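Local coordinates for protein large component of pyocin AP41 (Pseudomonas aeruginosa, PDB 4UHQ) that is a bacteriocin whose C-terminal DNase domain probably acts as an endonuclease of the HNH type, cutting the DNA of competing bacteria, at residues 51-56 with 94-99; 15-20 with 114-119. All coordinates share one frame; numbering follows the deposited sequence.

Contact 1 of 2, residues 51-56 with 94-99; sequences QFWMAV and FEIHHV. With NI (nickel (II) ion), chain E.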
loop_
_atom_site.group_PDB
_atom_site.type_symbol
_atom_site.label_atom_id
_atom_site.label_comp_id
_atom_site.label_asym_id
_atom_site.label_seq_id
_atom_site.Cartn_x
_atom_site.Cartn_y
_atom_site.Cartn_z
ATOM N N GLN A 51 -1.257 -5.516 -9.532
ATOM C CA GLN A 51 -2.565 -5.057 -9.975
ATOM C C GLN A 51 -3.002 -3.866 -9.140
ATOM O O GLN A 51 -3.723 -2.984 -9.628
ATOM C CB GLN A 51 -3.602 -6.199 -9.934
ATOM C CG GLN A 51 -3.266 -7.342 -10.887
ATOM C CD GLN A 51 -4.401 -8.346 -11.058
ATOM O OE1 GLN A 51 -5.573 -7.976 -11.108
ATOM N NE2 GLN A 51 -4.047 -9.620 -11.161
ATOM N N PHE A 52 -2.546 -3.813 -7.881
ATOM C CA PHE A 52 -2.845 -2.670 -7.040
ATOM C C PHE A 52 -2.265 -1.400 -7.677
ATOM O O PHE A 52 -2.942 -0.371 -7.808
ATOM C CB PHE A 52 -2.255 -2.872 -5.621
ATOM C CG PHE A 52 -2.434 -1.682 -4.746
ATOM C CD1 PHE A 52 -1.478 -0.676 -4.727
ATOM C CD2 PHE A 52 -3.521 -1.585 -3.920
ATOM C CE1 PHE A 52 -1.669 0.464 -3.938
ATOM C CE2 PHE A 52 -3.695 -0.480 -3.074
ATOM C CZ PHE A 52 -2.779 0.564 -3.109
ATOM N N TRP A 53 -0.989 -1.432 -8.031
ATOM C CA TRP A 53 -0.404 -0.190 -8.532
ATOM C C TRP A 53 -0.948 0.114 -9.920
ATOM O O TRP A 53 -1.079 1.287 -10.288
ATOM C CB TRP A 53 1.107 -0.241 -8.533
ATOM C CG TRP A 53 1.621 -0.194 -7.103
ATOM C CD1 TRP A 53 2.239 -1.203 -6.439
ATOM C CD2 TRP A 53 1.488 0.903 -6.184
ATOM N NE1 TRP A 53 2.535 -0.789 -5.150
ATOM C CE2 TRP A 53 2.064 0.476 -4.957
ATOM C CE3 TRP A 53 0.899 2.180 -6.255
ATOM C CZ2 TRP A 53 2.133 1.289 -3.830
ATOM C CZ3 TRP A 53 0.991 2.999 -5.120
ATOM C CH2 TRP A 53 1.585 2.537 -3.920
ATOM N N MET A 54 -1.295 -0.915 -10.714
ATOM C CA MET A 54 -1.977 -0.616 -12.003
ATOM C C MET A 54 -3.334 0.057 -11.765
ATOM O O MET A 54 -3.710 0.964 -12.525
ATOM C CB MET A 54 -2.152 -1.890 -12.803
ATOM C CG MET A 54 -0.835 -2.549 -13.056
ATOM S SD MET A 54 -0.832 -3.075 -14.747
ATOM C CE MET A 54 -1.464 -1.530 -15.509
ATOM N N ALA A 55 -4.063 -0.352 -10.725
ATOM C CA ALA A 55 -5.326 0.320 -10.403
ATOM C C ALA A 55 -5.089 1.781 -10.042
ATOM O O ALA A 55 -5.843 2.661 -10.478
ATOM C CB ALA A 55 -6.043 -0.395 -9.244
ATOM N N VAL A 56 -4.045 2.042 -9.266
ATOM C CA VAL A 56 -3.667 3.434 -8.972
ATOM C C VAL A 56 -3.446 4.195 -10.265
ATOM O O VAL A 56 -3.869 5.344 -10.431
ATOM C CB VAL A 56 -2.423 3.464 -8.079
ATOM C CG1 VAL A 56 -1.811 4.872 -7.944
ATOM C CG2 VAL A 56 -2.791 2.905 -6.679
ATOM N N PHE A 94 7.291 3.001 -1.932
ATOM C CA PHE A 94 6.126 2.849 -1.073
ATOM C C PHE A 94 5.743 1.371 -0.957
ATOM O O PHE A 94 5.784 0.605 -1.930
ATOM C CB PHE A 94 4.958 3.693 -1.629
ATOM C CG PHE A 94 5.150 5.165 -1.442
ATOM C CD1 PHE A 94 4.750 5.771 -0.292
ATOM C CD2 PHE A 94 5.658 5.938 -2.476
ATOM C CE1 PHE A 94 4.914 7.148 -0.105
ATOM C CE2 PHE A 94 5.822 7.303 -2.296
ATOM C CZ PHE A 94 5.431 7.900 -1.147
ATOM N N GLU A 95 5.398 0.989 0.261
ATOM C CA GLU A 95 5.094 -0.394 0.608
ATOM C C GLU A 95 3.665 -0.556 1.047
ATOM O O GLU A 95 3.092 0.361 1.616
ATOM C CB GLU A 95 6.049 -0.865 1.759
ATOM C CG GLU A 95 7.490 -0.969 1.202
ATOM C CD GLU A 95 8.533 -1.342 2.203
ATOM O OE1 GLU A 95 8.201 -1.412 3.408
ATOM O OE2 GLU A 95 9.701 -1.532 1.778
ATOM N N ILE A 96 3.096 -1.734 0.790
ATOM C CA ILE A 96 1.774 -2.079 1.279
ATOM C C ILE A 96 1.965 -2.891 2.563
ATOM O O ILE A 96 2.580 -3.968 2.524
ATOM C CB ILE A 96 1.022 -2.895 0.231
ATOM C CG1 ILE A 96 0.937 -2.145 -1.091
ATOM C CG2 ILE A 96 -0.403 -3.199 0.776
ATOM C CD1 ILE A 96 0.438 -3.048 -2.234
ATOM N N HIS A 97 1.563 -2.326 3.694
ATOM C CA HIS A 97 1.719 -3.006 4.987
ATOM C C HIS A 97 0.391 -3.587 5.450
ATOM O O HIS A 97 -0.686 -2.990 5.292
ATOM C CB HIS A 97 2.289 -1.989 6.004
ATOM C CG HIS A 97 2.043 -2.295 7.463
ATOM N ND1 HIS A 97 2.702 -3.291 8.184
ATOM C CD2 HIS A 97 1.273 -1.634 8.367
ATOM C CE1 HIS A 97 2.308 -3.247 9.444
ATOM N NE2 HIS A 97 1.436 -2.253 9.581
ATOM N N HIS A 98 0.476 -4.794 5.996
ATOM C CA HIS A 98 -0.676 -5.443 6.601
ATOM C C HIS A 98 -0.818 -4.957 8.039
ATOM O O HIS A 98 0.034 -5.195 8.886
ATOM C CB HIS A 98 -0.497 -6.977 6.537
ATOM C CG HIS A 98 -0.624 -7.501 5.139
ATOM N ND1 HIS A 98 0.438 -7.573 4.255
ATOM C CD2 HIS A 98 -1.715 -7.963 4.478
ATOM C CE1 HIS A 98 -0.013 -8.031 3.084
ATOM N NE2 HIS A 98 -1.314 -8.271 3.195
ATOM N N VAL A 99 -1.909 -4.239 8.295
ATOM C CA VAL A 99 -2.135 -3.531 9.553
ATOM C C VAL A 99 -2.107 -4.493 10.733
ATOM O O VAL A 99 -1.429 -4.233 11.731
ATOM C CB VAL A 99 -3.474 -2.786 9.501
ATOM C CG1 VAL A 99 -3.784 -2.126 10.816
ATOM C CG2 VAL A 99 -3.421 -1.683 8.427
HETATM NI NI NI E . 4.046 -4.822 7.726
HETATM O O HOH W 1 4.219 -1.597 -2.936
HETATM O O HOH W 2 2.618 -6.084 8.737
#
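A single water joins W53 to F94: it accepts from the indole NE1 of W53 at 2.9 Å and donates to the backbone O of F94, also at 2.9 Å. The water lies at the edge of the indole, in its plane, so it satisfies the buried N-H and bridges the helix to the strand end without a direct hydrogen bond between them. Beside this polar link the packing is apolar. I96 reaches out with CG1 beside its backbone N and the chain then fully extended (chi2 169°), which carries CD1 over one face of the F52 ring. This is a CH-pi contact, with I96 CD1 4.3 Å from the ring centroid of F52, displaced toward the rim and 24° off the normal. The same methyl lies 4.2 Å from NE1 of W53. Within the helix, CD1 of F52 rests 3.6 Å above the centre of the W53 indole, so the two aromatics offer a joint surface to the strand. F94 adds its CB, 4.2 Å from CH2 of W53. The adjacent H97 binds the nickel ion through ND1 at 2.1 Å, with H122 and H126 as further ligands. Helix 45-57 thus packs against the side chains on one face of edge strand 95-98; I29, I33 and L37 also touch F52, and strand 114-117 is the neighbour that I96 meets through I116.

Contact 2 of 2, residues 15-20 with 114-119; sequences GNWLAG and LVIVTP
A type I turn from N16 to A19 presents its two central residues, W17 and L18, to I116 on strand 114-117, the middle strand of the sheet, which with strand 95-98 and helix 119-132 forms the beta-beta-alpha metal motif, as in other HNH nucleases. The two branches of I116 divide the work. Its CG1, beside the backbone N, lies 3.8 Å from CZ3 at the six-membered end of the W17 indole; its CG2, on the other branch, lies 3.8 Å from CD2 of L18. Both side chains meet the isoleucine at an oblique angle rather than stacking on it. W17 has CG set between its backbone N and carbonyl carbon (chi1 76°), an orientation that folds the indole back against its neighbour: CG of L18 sits 3.6 Å above the ring, over its centre. The turn is reinforced at its start, where N16 OD1 accepts from the backbone N of L18 at 3.1 Å, an Asx turn in which the donor is tilted 26° from the carbonyl plane; the backbone bond from A19 N to N16 O is weak. Outside the pair, W17 also touches W53 and V56 of helix 45-57. At the far end of 114-119, T118 is the N-cap of helix 119-132, its OG1 bonded to the N of R121. No polar bond crosses between the two segments, so their adhesion rests on dispersion and the hydrophobic effect, while the indole NE1 of W17 meets the carbonyl O of A62, which lets the tryptophan be buried without a lost hydrogen bond.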
loop_
_atom_site.group_PDB
_atom_site.type_symbol
_atom_site.label_atom_id
_atom_site.label_comp_id
_atom_site.label_asym_id
_atom_site.label_seq_id
_atom_site.Cartn_x
_atom_site.Cartn_y
_atom_site.Cartn_z
ATOM N N GLY A 15 -7.805 14.577 -1.343
ATOM C CA GLY A 15 -6.551 15.252 -1.108
ATOM C C GLY A 15 -5.389 14.357 -1.469
ATOM O O GLY A 15 -5.503 13.437 -2.278
ATOM N N ASN A 16 -4.250 14.624 -0.858
ATOM C CA ASN A 16 -3.059 13.880 -1.232
ATOM C C ASN A 16 -3.010 12.572 -0.504
ATOM O O ASN A 16 -2.672 12.527 0.657
ATOM C CB ASN A 16 -1.814 14.733 -0.952
ATOM C CG ASN A 16 -0.536 14.059 -1.409
ATOM O OD1 ASN A 16 -0.502 12.834 -1.601
ATOM N ND2 ASN A 16 0.519 14.850 -1.579
ATOM N N TRP A 17 -3.348 11.491 -1.193
ATOM C CA TRP A 17 -3.592 10.253 -0.495
ATOM C C TRP A 17 -2.339 9.587 0.031
ATOM O O TRP A 17 -2.465 8.683 0.858
ATOM C CB TRP A 17 -4.386 9.262 -1.369
ATOM C CG TRP A 17 -3.643 8.561 -2.462
ATOM C CD1 TRP A 17 -3.230 9.106 -3.618
ATOM C CD2 TRP A 17 -3.246 7.156 -2.501
ATOM N NE1 TRP A 17 -2.592 8.160 -4.404
ATOM C CE2 TRP A 17 -2.598 6.958 -3.733
ATOM C CE3 TRP A 17 -3.399 6.077 -1.630
ATOM C CZ2 TRP A 17 -2.098 5.721 -4.136
ATOM C CZ3 TRP A 17 -2.900 4.816 -2.025
ATOM C CH2 TRP A 17 -2.249 4.666 -3.273
ATOM N N LEU A 18 -1.156 10.019 -0.410
ATOM C CA LEU A 18 0.078 9.368 0.067
ATOM C C LEU A 18 0.866 10.232 1.048
ATOM O O LEU A 18 1.905 9.785 1.548
ATOM C CB LEU A 18 0.983 9.002 -1.118
ATOM C CG LEU A 18 0.432 7.909 -1.997
ATOM C CD1 LEU A 18 1.392 7.823 -3.209
ATOM C CD2 LEU A 18 0.414 6.614 -1.264
ATOM N N ALA A 19 0.404 11.452 1.308
ATOM C CA ALA A 19 1.178 12.359 2.155
ATOM C C ALA A 19 1.431 11.761 3.539
ATOM O O ALA A 19 2.499 11.958 4.140
ATOM C CB ALA A 19 0.465 13.710 2.262
ATOM N N GLY A 20 0.448 11.043 4.050
ATOM C CA GLY A 20 0.567 10.512 5.400
ATOM C C GLY A 20 1.308 9.194 5.501
ATOM O O GLY A 20 1.389 8.630 6.602
ATOM N N LEU A 114 -5.030 -3.239 4.806
ATOM C CA LEU A 114 -3.823 -2.685 4.126
ATOM C C LEU A 114 -3.695 -1.187 4.350
ATOM O O LEU A 114 -4.717 -0.471 4.379
ATOM C CB LEU A 114 -3.876 -2.903 2.607
ATOM C CG LEU A 114 -4.114 -4.337 2.217
ATOM C CD1 LEU A 114 -4.168 -4.448 0.695
ATOM C CD2 LEU A 114 -3.065 -5.286 2.783
ATOM N N VAL A 115 -2.454 -0.740 4.505
ATOM C CA VAL A 115 -2.156 0.696 4.387
ATOM C C VAL A 115 -0.957 0.865 3.493
ATOM O O VAL A 115 -0.198 -0.092 3.242
ATOM C CB VAL A 115 -1.875 1.360 5.752
ATOM C CG1 VAL A 115 -3.139 1.426 6.597
ATOM C CG2 VAL A 115 -0.728 0.592 6.510
ATOM N N ILE A 116 -0.753 2.091 2.988
ATOM C CA ILE A 116 0.510 2.403 2.320
ATOM C C ILE A 116 1.394 3.173 3.280
ATOM O O ILE A 116 0.910 4.050 4.008
ATOM C CB ILE A 116 0.332 3.251 1.040
ATOM C CG1 ILE A 116 -0.645 2.591 0.067
ATOM C CG2 ILE A 116 1.687 3.464 0.356
ATOM C CD1 ILE A 116 -0.314 1.117 -0.304
ATOM N N VAL A 117 2.665 2.762 3.341
ATOM C CA VAL A 117 3.679 3.339 4.219
ATOM C C VAL A 117 4.974 3.481 3.456
ATOM O O VAL A 117 5.229 2.787 2.455
ATOM C CB VAL A 117 3.930 2.465 5.466
ATOM C CG1 VAL A 117 2.798 2.639 6.476
ATOM C CG2 VAL A 117 4.073 0.978 5.032
ATOM N N THR A 118 5.821 4.402 3.887
ATOM C CA THR A 118 7.181 4.440 3.327
ATOM C C THR A 118 8.004 3.292 3.919
ATOM O O THR A 118 7.638 2.736 4.961
ATOM C CB THR A 118 7.917 5.745 3.623
ATOM O OG1 THR A 118 7.994 5.908 5.046
ATOM C CG2 THR A 118 7.160 6.880 3.046
ATOM N N PRO A 119 9.115 2.937 3.299
ATOM C CA PRO A 119 9.935 1.879 3.906
ATOM C C PRO A 119 10.364 2.218 5.324
ATOM O O PRO A 119 10.360 1.313 6.228
ATOM C CB PRO A 119 11.140 1.789 2.982
ATOM C CG PRO A 119 10.583 2.212 1.630
ATOM C CD PRO A 119 9.596 3.297 1.944
#

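The two contacts, with centres 10 Å apart, meet in the sheet, where strands 95-98 and 114-117 run antiparallel. Probable backbone bonds join them, E95 N to V117 O at 2.8 Å and H97 N to V115 O at 2.9 Å. On the face turned to helix 45-57, I96 of contact 1 packs CG1 against CD1 of I116 from contact 2 at 3.6 Å, and I116 also touches F52, so the two contacts share one hydrophobic layer. The nickel site lies across the sheet from this layer: the side chain of I116 is about 11 Å from the metal, whereas H97 of contact 1 ligates it directly.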